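Local coordinates for protein paenibacillus xanthan lyase (Paenibacillus, PDB 6F2P) that removes the terminal mannose from xanthan side chains by beta-elimination, as a multidomain, calcium-binding lyase of polysaccharide lyase family 8, at residues K827-G832 with S885-K890. Residues are numbered along the deposited sequence; the frame is centred on the assembly and turned at random.
Sequences KSTNSG and SSSGYK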
loop_
_atom_site.group_PDB
_atom_site.type_symbol
_atom_site.label_atom_id
_atom_site.label_comp_id
_atom_site.label_asym_id
_atom_site.label_seq_id
_atom_site.Cartn_x
_atom_site.Cartn_y
_atom_site.Cartn_z
ATOM N N LYS A 827 35.166 -22.587 5.528
ATOM C CA LYS A 827 35.630 -23.631 4.622
ATOM C C LYS A 827 34.488 -24.579 4.278
ATOM O O LYS A 827 33.706 -24.979 5.146
ATOM C CB LYS A 827 36.797 -24.419 5.231
ATOM C CG LYS A 827 37.382 -25.494 4.311
ATOM C CD LYS A 827 38.488 -26.278 5.007
ATOM C CE LYS A 827 38.973 -27.450 4.164
ATOM N NZ LYS A 827 39.934 -28.282 4.943
ATOM N N SER A 828 34.399 -24.932 3.004
ATOM C CA SER A 828 33.384 -25.852 2.531
ATOM C C SER A 828 33.953 -26.552 1.312
ATOM O O SER A 828 34.578 -25.916 0.464
ATOM C CB SER A 828 32.108 -25.087 2.169
ATOM O OG SER A 828 31.151 -25.909 1.521
ATOM N N THR A 829 33.748 -27.861 1.222
ATOM C CA THR A 829 34.269 -28.620 0.090
ATOM C C THR A 829 33.542 -28.220 -1.194
ATOM O O THR A 829 33.978 -28.547 -2.300
ATOM C CB THR A 829 34.177 -30.142 0.331
ATOM O OG1 THR A 829 32.855 -30.480 0.766
ATOM C CG2 THR A 829 35.174 -30.572 1.404
ATOM N N ASN A 830 32.432 -27.502 -1.024
ATOM C CA ASN A 830 31.677 -26.925 -2.127
ATOM C C ASN A 830 31.783 -25.407 -2.076
ATOM O O ASN A 830 30.937 -24.745 -1.476
ATOM C CB ASN A 830 30.211 -27.341 -2.021
ATOM C CG ASN A 830 29.437 -27.111 -3.306
ATOM O OD1 ASN A 830 29.794 -26.255 -4.119
ATOM N ND2 ASN A 830 28.364 -27.879 -3.494
ATOM N N SER A 831 32.834 -24.868 -2.693
ATOM C CA SER A 831 33.079 -23.426 -2.725
ATOM C C SER A 831 33.432 -22.960 -4.133
ATOM O O SER A 831 34.466 -23.351 -4.676
ATOM C CB SER A 831 34.221 -23.053 -1.775
ATOM O OG SER A 831 33.908 -23.371 -0.431
ATOM N N GLY A 832 32.585 -22.116 -4.715
ATOM C CA GLY A 832 32.830 -21.611 -6.056
ATOM C C GLY A 832 33.792 -20.435 -6.093
ATOM O O GLY A 832 34.552 -20.204 -5.148
ATOM N N SER A 885 38.596 -28.738 -7.833
ATOM C CA SER A 885 38.499 -29.615 -6.675
ATOM C C SER A 885 37.250 -29.330 -5.839
ATOM O O SER A 885 37.043 -29.942 -4.791
ATOM C CB SER A 885 39.755 -29.493 -5.811
ATOM O OG SER A 885 40.912 -29.406 -6.621
ATOM N N SER A 886 36.414 -28.410 -6.309
ATOM C CA SER A 886 35.182 -28.076 -5.597
ATOM C C SER A 886 34.001 -28.961 -6.021
ATOM O O SER A 886 33.895 -29.350 -7.187
ATOM C CB SER A 886 34.838 -26.603 -5.802
ATOM O OG SER A 886 33.663 -26.256 -5.095
ATOM N N SER A 887 33.128 -29.278 -5.061
ATOM C CA SER A 887 31.903 -30.045 -5.309
ATOM C C SER A 887 31.022 -29.342 -6.333
ATOM O O SER A 887 30.362 -29.984 -7.155
ATOM C CB SER A 887 31.085 -30.191 -4.020
ATOM O OG SER A 887 31.770 -30.911 -3.013
ATOM N N GLY A 888 31.002 -28.014 -6.255
ATOM C CA GLY A 888 30.149 -27.203 -7.100
ATOM C C GLY A 888 30.435 -25.723 -6.946
ATOM O O GLY A 888 31.587 -25.310 -6.810
ATOM N N TYR A 889 29.377 -24.922 -6.947
ATOM C CA TYR A 889 29.523 -23.476 -6.998
ATOM C C TYR A 889 29.052 -22.780 -5.724
ATOM O O TYR A 889 28.930 -21.554 -5.692
ATOM C CB TYR A 889 28.741 -22.916 -8.186
ATOM C CG TYR A 889 29.179 -23.427 -9.541
ATOM C CD1 TYR A 889 28.561 -24.528 -10.129
ATOM C CD2 TYR A 889 30.197 -22.797 -10.246
ATOM C CE1 TYR A 889 28.946 -24.989 -11.386
ATOM C CE2 TYR A 889 30.595 -23.251 -11.500
ATOM C CZ TYR A 889 29.968 -24.347 -12.064
ATOM O OH TYR A 889 30.372 -24.789 -13.304
ATOM N N LYS A 890 28.791 -23.553 -4.676
ATOM C CA LYS A 890 28.237 -22.982 -3.448
ATOM C C LYS A 890 29.237 -22.146 -2.652
ATOM O O LYS A 890 30.345 -21.854 -3.115
ATOM C CB LYS A 890 27.609 -24.073 -2.580
ATOM C CG LYS A 890 26.454 -24.783 -3.273
ATOM C CD LYS A 890 25.771 -25.793 -2.365
ATOM C CE LYS A 890 24.621 -26.471 -3.095
ATOM N NZ LYS A 890 23.810 -27.309 -2.176
#
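Two loops meet at one end of an antiparallel beta-sandwich: 827-832 crosses from strand 817-826 in one sheet to strand 832-838 in the other, and 885-890 links strand 871-882 to strand 891-900. Ser887 N reaches a lone pair of Thr829 O almost straight (3.0 Å, 170° at the hydrogen), and Gly832 N donates to Lys890 O at 2.8 Å.

Between them, short polar side chains supply further bonds. Asn830, its CG anti to the backbone N (chi1 -164°), lays its amide beside CB of Ser887 and turns OD1 into the bend at Gly888-Lys890. There Lys890 N donates to Asn830 OD1 over 2.9 Å, from above the amide plane; asparagine suits because its short amide brings an acceptor to this N-H. The extended Lys890 chain crosses Asn830 obliquely, its CD 3.5 Å from Asn830 ND2, and carries its ammonium on to Asn799. Ser886 suits its buried place because one small hydroxyl serves both loops: OG, anti to its own N, accepts from Ser831 N at 2.9 Å and donates to Gly888 O. Ser831 and Ser886 also touch Phe850. Side-chain oxygens thus satisfy main-chain N-H groups of both irregular loops, tying them together through polar bonds.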